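Side-chain contacts in sugar-binding transcriptional regulator, LacI family (Enterococcus faecalis, PDB 3CS3), which probably acts as a DNA-binding transcription factor whose C-terminal domain, the part crystallised here, has the periplasmic-binding-protein fold of sugar-responsive LacI-family repressors: residues Y201-G204 with K205-I209; Q108-E111 with Q112-N115; T141-L144 with T145-I149. All blocks are in the same frame, centred on the assembly; numbering follows the deposited sequence.

Contact 1 of 3, residues Y201-G204 with K205-I209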
loop_
_atom_site.group_PDB
_atom_site.type_symbol
_atom_site.label_atom_id
_atom_site.label_comp_id
_atom_site.label_asym_id
_atom_site.label_seq_id
_atom_site.Cartn_x
_atom_site.Cartn_y
_atom_site.Cartn_z
ATOM N N TYR A 201 -18.198 -9.590 -20.838
ATOM C CA TYR A 201 -17.026 -9.128 -21.581
ATOM C C TYR A 201 -15.760 -9.891 -21.202
ATOM O O TYR A 201 -15.569 -10.272 -20.045
ATOM C CB TYR A 201 -16.806 -7.628 -21.368
ATOM C CG TYR A 201 -17.835 -6.737 -22.029
ATOM C CD1 TYR A 201 -17.656 -6.282 -23.338
ATOM C CD2 TYR A 201 -18.982 -6.335 -21.344
ATOM C CE1 TYR A 201 -18.598 -5.456 -23.950
ATOM C CE2 TYR A 201 -19.931 -5.511 -21.944
ATOM C CZ TYR A 201 -19.732 -5.076 -23.245
ATOM O OH TYR A 201 -20.669 -4.260 -23.836
ATOM N N GLN A 202 -14.903 -10.102 -22.195
ATOM C CA GLN A 202 -13.648 -10.815 -22.025
ATOM C C GLN A 202 -12.488 -9.828 -22.150
ATOM O O GLN A 202 -12.366 -9.132 -23.162
ATOM C CB GLN A 202 -13.538 -11.917 -23.084
ATOM C CG GLN A 202 -12.342 -12.854 -22.936
ATOM C CD GLN A 202 -12.253 -13.874 -24.064
ATOM O OE1 GLN A 202 -11.190 -14.072 -24.653
ATOM N NE2 GLN A 202 -13.373 -14.519 -24.377
ATOM N N MET A 203 -11.652 -9.766 -21.115
ATOM C CA MET A 203 -10.484 -8.884 -21.101
ATOM C C MET A 203 -9.440 -9.358 -22.106
ATOM O O MET A 203 -9.119 -10.546 -22.168
ATOM C CB MET A 203 -9.885 -8.800 -19.692
ATOM C CG MET A 203 -8.836 -7.696 -19.498
ATOM S SD MET A 203 -9.438 -6.009 -19.777
ATOM C CE MET A 203 -10.791 -5.917 -18.605
ATOM N N GLY A 204 -8.936 -8.421 -22.907
ATOM C CA GLY A 204 -7.979 -8.732 -23.967
ATOM C C GLY A 204 -8.635 -8.948 -25.321
ATOM O O GLY A 204 -8.027 -8.682 -26.355
ATOM N N LYS A 205 -9.876 -9.433 -25.310
ATOM C CA LYS A 205 -10.627 -9.718 -26.530
ATOM C C LYS A 205 -11.668 -8.629 -26.819
ATOM O O LYS A 205 -11.586 -7.942 -27.841
ATOM C CB LYS A 205 -11.296 -11.098 -26.432
ATOM C CG LYS A 205 -12.136 -11.496 -27.645
ATOM C CD LYS A 205 -13.131 -12.591 -27.290
ATOM C CE LYS A 205 -14.217 -12.732 -28.345
ATOM N NZ LYS A 205 -15.337 -13.590 -27.859
ATOM N N ASP A 206 -12.635 -8.480 -25.914
ATOM C CA ASP A 206 -13.741 -7.532 -26.081
ATOM C C ASP A 206 -13.358 -6.138 -25.613
ATOM O O ASP A 206 -13.863 -5.138 -26.124
ATOM C CB ASP A 206 -14.979 -8.000 -25.306
ATOM C CG ASP A 206 -15.395 -9.419 -25.654
ATOM O OD1 ASP A 206 -15.208 -9.841 -26.818
ATOM O OD2 ASP A 206 -15.922 -10.111 -24.758
ATOM N N ILE A 207 -12.478 -6.088 -24.620
ATOM C CA ILE A 207 -11.965 -4.835 -24.089
ATOM C C ILE A 207 -10.449 -4.939 -23.924
ATOM O O ILE A 207 -9.948 -5.787 -23.185
ATOM C CB ILE A 207 -12.704 -4.394 -22.775
ATOM C CG1 ILE A 207 -11.966 -3.243 -22.082
ATOM C CG2 ILE A 207 -12.925 -5.579 -21.824
ATOM C CD1 ILE A 207 -12.844 -2.411 -21.163
ATOM N N ARG A 208 -9.728 -4.092 -24.651
ATOM C CA ARG A 208 -8.269 -4.108 -24.649
ATOM C C ARG A 208 -7.724 -2.929 -23.847
ATOM O O ARG A 208 -8.140 -1.788 -24.054
ATOM C CB ARG A 208 -7.732 -4.080 -26.080
ATOM C CG ARG A 208 -8.270 -5.182 -26.977
ATOM C CD ARG A 208 -7.575 -5.182 -28.336
ATOM N NE ARG A 208 -7.987 -4.063 -29.186
ATOM C CZ ARG A 208 -7.577 -3.875 -30.438
ATOM N NH1 ARG A 208 -6.739 -4.730 -31.006
ATOM N NH2 ARG A 208 -8.007 -2.827 -31.127
ATOM N N ILE A 209 -6.797 -3.208 -22.932
ATOM C CA ILE A 209 -6.325 -2.197 -21.985
ATOM C C ILE A 209 -4.797 -2.116 -21.859
ATOM O O ILE A 209 -4.104 -3.127 -21.930
ATOM C CB ILE A 209 -7.036 -2.350 -20.593
ATOM C CG1 ILE A 209 -6.805 -1.127 -19.696
ATOM C CG2 ILE A 209 -6.634 -3.646 -19.898
ATOM C CD1 ILE A 209 -7.930 -0.875 -18.703
#
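Asp206 turns its carboxylate back onto the chain at Gln202, and a set of backbone bonds folds the rest of 201-204 against 205-209 in a tight turn leading into strand 207-210. Among the polar contacts, Gln202 N donates to Asp206 OD2 at 2.8 Å, meeting the oxygen from above the carboxylate plane, 36° out of it. With CG anti to its own carbonyl carbon (chi1 -54°), Asp206 brings the carboxylate within reach of that amide. In return Asp206 N donates to Gln202 O, 2.8 Å away and in the carbonyl plane, while the amides of Lys205 and Ile207 add weak bonds to the same oxygen. Gly204 N to Ile207 O, 2.8 Å, completes the single bridge between Met203 and Ile207. Gly204 takes a positive phi (95°), a conformation that residues with a side chain seldom adopt. Arg208 instead reaches Asp180 in a salt bridge.

Side-chain packing flanks these bonds. The extended Gln202 and Lys205 chains pass over each other, Lys205 CD lying 3.5 Å from Gln202 NE2. CB of Asp206 meets CD1 at the edge of the Tyr201 ring, 3.7 Å off. The twice-bent Met203 chain brings SD to 3.7 Å from Ile209 CG2 and CE to 3.9 Å from Ile207 CG2; Val196 and Tyr193 of helix 186-196 also touch this methionine.

One carbonyl thus accepts three amide bonds of unequal strength, that from Asp206 the shortest, and the reciprocal Gln202-Asp206 bonds fix the turn from which the edge strand of the four-stranded parallel sheet starts.

Contact 2 of 3, residues Q108-E111 with Q112-N115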
loop_
_atom_site.group_PDB
_atom_site.type_symbol
_atom_site.label_atom_id
_atom_site.label_comp_id
_atom_site.label_asym_id
_atom_site.label_seq_id
_atom_site.Cartn_x
_atom_site.Cartn_y
_atom_site.Cartn_z
ATOM N N GLN A 108 4.893 5.635 -25.723
ATOM C CA GLN A 108 5.089 4.194 -25.853
ATOM C C GLN A 108 3.789 3.394 -25.740
ATOM O O GLN A 108 3.634 2.370 -26.400
ATOM C CB GLN A 108 6.128 3.704 -24.847
ATOM C CG GLN A 108 7.569 3.988 -25.275
ATOM C CD GLN A 108 8.579 3.747 -24.164
ATOM O OE1 GLN A 108 9.434 2.863 -24.266
ATOM N NE2 GLN A 108 8.481 4.528 -23.094
ATOM N N ALA A 109 2.853 3.873 -24.922
ATOM C CA ALA A 109 1.560 3.206 -24.775
ATOM C C ALA A 109 0.655 3.475 -25.960
ATOM O O ALA A 109 0.025 2.562 -26.488
ATOM C CB ALA A 109 0.878 3.637 -23.506
ATOM N N ILE A 110 0.604 4.734 -26.378
ATOM C CA ILE A 110 -0.302 5.156 -27.432
ATOM C C ILE A 110 0.163 4.683 -28.827
ATOM O O ILE A 110 -0.647 4.562 -29.750
ATOM C CB ILE A 110 -0.561 6.687 -27.351
ATOM C CG1 ILE A 110 -2.030 7.005 -27.620
ATOM C CG2 ILE A 110 0.388 7.471 -28.228
ATOM C CD1 ILE A 110 -2.930 6.781 -26.413
ATOM N N GLU A 111 1.457 4.379 -28.937
ATOM C CA GLU A 111 2.069 3.787 -30.123
ATOM C C GLU A 111 1.516 2.396 -30.381
ATOM O O GLU A 111 1.423 1.968 -31.528
ATOM C CB GLU A 111 3.574 3.670 -29.905
ATOM C CG GLU A 111 4.425 3.598 -31.144
ATOM C CD GLU A 111 5.906 3.700 -30.818
ATOM O OE1 GLU A 111 6.446 2.759 -30.191
ATOM O OE2 GLU A 111 6.531 4.721 -31.187
ATOM N N GLN A 112 1.162 1.696 -29.306
ATOM C CA GLN A 112 0.641 0.343 -29.397
ATOM C C GLN A 112 -0.777 0.330 -29.947
ATOM O O GLN A 112 -1.160 -0.610 -30.655
ATOM C CB GLN A 112 0.674 -0.340 -28.028
ATOM C CG GLN A 112 2.044 -0.391 -27.380
ATOM C CD GLN A 112 2.995 -1.304 -28.113
ATOM O OE1 GLN A 112 2.637 -2.421 -28.479
ATOM N NE2 GLN A 112 4.217 -0.834 -28.334
ATOM N N PHE A 113 -1.555 1.360 -29.609
ATOM C CA PHE A 113 -2.908 1.508 -30.151
ATOM C C PHE A 113 -2.863 1.845 -31.639
ATOM O O PHE A 113 -3.658 1.317 -32.412
ATOM C CB PHE A 113 -3.710 2.562 -29.391
ATOM C CG PHE A 113 -3.972 2.207 -27.950
ATOM C CD1 PHE A 113 -5.087 1.452 -27.595
ATOM C CD2 PHE A 113 -3.109 2.648 -26.943
ATOM C CE1 PHE A 113 -5.333 1.134 -26.257
ATOM C CE2 PHE A 113 -3.336 2.334 -25.614
ATOM C CZ PHE A 113 -4.454 1.571 -25.266
ATOM N N VAL A 114 -1.922 2.709 -32.026
ATOM C CA VAL A 114 -1.661 3.019 -33.435
ATOM C C VAL A 114 -1.265 1.754 -34.206
ATOM O O VAL A 114 -1.926 1.398 -35.184
ATOM C CB VAL A 114 -0.572 4.121 -33.608
ATOM C CG1 VAL A 114 -0.155 4.259 -35.067
ATOM C CG2 VAL A 114 -1.058 5.459 -33.071
ATOM N N ASN A 115 -0.224 1.065 -33.735
ATOM C CA ASN A 115 0.323 -0.129 -34.395
ATOM C C ASN A 115 -0.671 -1.269 -34.609
ATOM O O ASN A 115 -0.488 -2.088 -35.510
ATOM C CB ASN A 115 1.554 -0.651 -33.641
ATOM C CG ASN A 115 2.773 0.251 -33.800
ATOM O OD1 ASN A 115 2.726 1.271 -34.485
ATOM N ND2 ASN A 115 3.872 -0.126 -33.157
HETATM O O HOH W 1 5.701 1.252 -27.704
#
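The Phe113 ring lies alongside the preceding helical turn: Ile110 CA is at its edge, in the ring plane, 3.8 Å from CD2, while Ala109 O approaches the same CD2 obliquely at 3.2 Å. Ile110 CD1 reaches Phe113 CD2 at 4.2 Å, the two side chains crossing at about a right angle. Beyond the helix, the ring of Phe267 meets Phe113 with planes at about 60°, and Phe182 of strand 179-183 touches it too, so the aromatic side of helix 102-115 faces the sheet.

On the polar side a water joins three groups. It donates to Gln108 O (2.7 Å) and to Glu111 OE1 (3.0 Å), and accepts from Gln112 NE2 (2.6 Å). Gln112 bends at chi2 (-68°), which folds its amide back toward the preceding turn and lays CG 3.3 Å from Gln108 O. Near the end of 112-115, Asn115 N bonds to Glu111 O at 2.9 Å, and Asn115 CG comes close beside that oxygen.

Apolar groups thus pack on the sheet and on helix 131-146 and the residues after it, while Gln112 N turns to Ala109 O, an i+3 bond, and the water takes the place of the i+4 amide at Gln108 O.

Contact 3 of 3, residues T141-L144 with T145-I149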
loop_
_atom_site.group_PDB
_atom_site.type_symbol
_atom_site.label_atom_id
_atom_site.label_comp_id
_atom_site.label_asym_id
_atom_site.label_seq_id
_atom_site.Cartn_x
_atom_site.Cartn_y
_atom_site.Cartn_z
ATOM N N THR A 141 -3.250 12.657 -26.829
ATOM C CA THR A 141 -4.148 13.349 -27.756
ATOM C C THR A 141 -3.428 13.827 -29.024
ATOM O O THR A 141 -3.975 13.696 -30.117
ATOM C CB THR A 141 -4.862 14.542 -27.089
ATOM O OG1 THR A 141 -3.889 15.464 -26.589
ATOM C CG2 THR A 141 -5.743 14.069 -25.939
ATOM N N ARG A 142 -2.210 14.352 -28.870
ATOM C CA ARG A 142 -1.373 14.770 -30.004
ATOM C C ARG A 142 -1.081 13.627 -30.984
ATOM O O ARG A 142 -1.228 13.795 -32.199
ATOM C CB ARG A 142 -0.061 15.395 -29.511
ATOM C CG ARG A 142 0.966 15.706 -30.602
ATOM C CD ARG A 142 2.299 16.175 -30.024
ATOM N NE ARG A 142 3.112 15.080 -29.489
ATOM C CZ ARG A 142 4.263 15.238 -28.830
ATOM N NH1 ARG A 142 4.923 14.177 -28.388
ATOM N NH2 ARG A 142 4.757 16.451 -28.605
ATOM N N GLU A 143 -0.687 12.470 -30.455
ATOM C CA GLU A 143 -0.360 11.320 -31.301
ATOM C C GLU A 143 -1.591 10.659 -31.918
ATOM O O GLU A 143 -1.518 10.142 -33.030
ATOM C CB GLU A 143 0.468 10.287 -30.538
ATOM C CG GLU A 143 1.866 10.751 -30.135
ATOM C CD GLU A 143 2.799 10.963 -31.317
ATOM O OE1 GLU A 143 2.776 10.146 -32.265
ATOM O OE2 GLU A 143 3.567 11.946 -31.289
ATOM N N LEU A 144 -2.710 10.672 -31.197
ATOM C CA LEU A 144 -3.954 10.107 -31.720
ATOM C C LEU A 144 -4.506 10.957 -32.863
ATOM O O LEU A 144 -4.971 10.421 -33.868
ATOM C CB LEU A 144 -4.997 9.917 -30.610
ATOM C CG LEU A 144 -4.717 8.779 -29.617
ATOM C CD1 LEU A 144 -5.712 8.800 -28.478
ATOM C CD2 LEU A 144 -4.668 7.397 -30.267
ATOM N N THR A 145 -4.429 12.277 -32.696
ATOM C CA THR A 145 -4.758 13.246 -33.741
ATOM C C THR A 145 -3.867 13.036 -34.973
ATOM O O THR A 145 -4.368 12.913 -36.094
ATOM C CB THR A 145 -4.612 14.691 -33.204
ATOM O OG1 THR A 145 -5.452 14.851 -32.052
ATOM C CG2 THR A 145 -4.987 15.735 -34.258
ATOM N N ARG A 146 -2.556 12.962 -34.738
ATOM C CA ARG A 146 -1.545 12.741 -35.776
ATOM C C ARG A 146 -1.856 11.536 -36.660
ATOM O O ARG A 146 -1.670 11.592 -37.878
ATOM C CB ARG A 146 -0.159 12.586 -35.130
ATOM C CG ARG A 146 1.011 12.393 -36.101
ATOM C CD ARG A 146 2.345 12.605 -35.395
ATOM N NE ARG A 146 2.675 14.025 -35.284
ATOM C CZ ARG A 146 3.240 14.592 -34.220
ATOM N NH1 ARG A 146 3.533 13.874 -33.146
ATOM N NH2 ARG A 146 3.501 15.890 -34.227
ATOM N N PHE A 147 -2.347 10.460 -36.049
ATOM C CA PHE A 147 -2.634 9.231 -36.783
ATOM C C PHE A 147 -4.120 9.037 -37.114
ATOM O O PHE A 147 -4.519 7.982 -37.600
ATOM C CB PHE A 147 -2.032 8.017 -36.060
ATOM C CG PHE A 147 -0.536 7.977 -36.119
ATOM C CD1 PHE A 147 0.113 7.434 -37.224
ATOM C CD2 PHE A 147 0.230 8.513 -35.087
ATOM C CE1 PHE A 147 1.503 7.411 -37.297
ATOM C CE2 PHE A 147 1.619 8.499 -35.144
ATOM C CZ PHE A 147 2.259 7.944 -36.254
ATOM N N GLY A 148 -4.922 10.069 -36.864
ATOM C CA GLY A 148 -6.325 10.081 -37.267
ATOM C C GLY A 148 -7.232 9.191 -36.443
ATOM O O GLY A 148 -8.284 8.761 -36.923
ATOM N N ILE A 149 -6.826 8.918 -35.203
ATOM C CA ILE A 149 -7.594 8.067 -34.294
ATOM C C ILE A 149 -8.407 8.930 -33.336
ATOM O O ILE A 149 -7.847 9.780 -32.642
ATOM C CB ILE A 149 -6.691 7.075 -33.507
ATOM C CG1 ILE A 149 -5.919 6.174 -34.471
ATOM C CG2 ILE A 149 -7.520 6.219 -32.544
ATOM C CD1 ILE A 149 -4.714 5.484 -33.847
#
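Glu143 and Arg146 lie side by side and point the same way near the end of helix 131-146, which closes in a Schellman motif within the beta-alpha-beta unit of strands 121-125 and 151-155. Their salt bridge runs from Glu143 OE2 to Arg146 NH1 at 2.7 Å, with carboxylate and guanidinium planes 56° apart; its N-H geometry is poor, so as a hydrogen bond it is weak. Bent at chi2 (-67°), Glu143 also brings OE2 near Arg142 NE in a long salt bridge. The two arginines run alongside each other, and the carboxylate probably offsets their like charges.

Phe147 also lies alongside Glu143, pointing the same way, its ring turned 45° from the carboxylate; Glu143 O lies at the ring edge, in plane, 3.2 Å from Phe147 CD2. On the buried side Leu144 and Ile149 cross obliquely, Leu144 CD2 lying 3.8 Å from Ile149 CB, with Val121 touching both.

The C-terminal turn is secured by Ile149 N to Leu144 O (2.7 Å) and Gly148 N to Thr145 O (3.0 Å), Gly148 having positive phi. One turn earlier, Thr145 OG1 and Thr145 N reach Thr141 O from opposite faces of its plane, at 2.7 and 3.0 Å.

How the contacts relate
From the N terminus, the chain meets contact 2 first, in helix 102-115, then contact 3 at the end of helix 131-146, and last contact 1 in the turn before strand 207-210. None closes a long loop: contact 2 spans helical turns, contact 3 ends a helix and contact 1 folds a turn, in series without nesting or crossing. Contacts 2 and 3 touch: Ile110 packs on Glu143 and Leu144, and Val114 on Phe147 and Ile149, which joins the two helices. Contact 1 stays apart, its centre about 16 Å from that of contact 2 and about 22 Å from that of contact 3. The four-stranded parallel sheet links them, with strand 207-210 meeting helix 102-115 through Ile210.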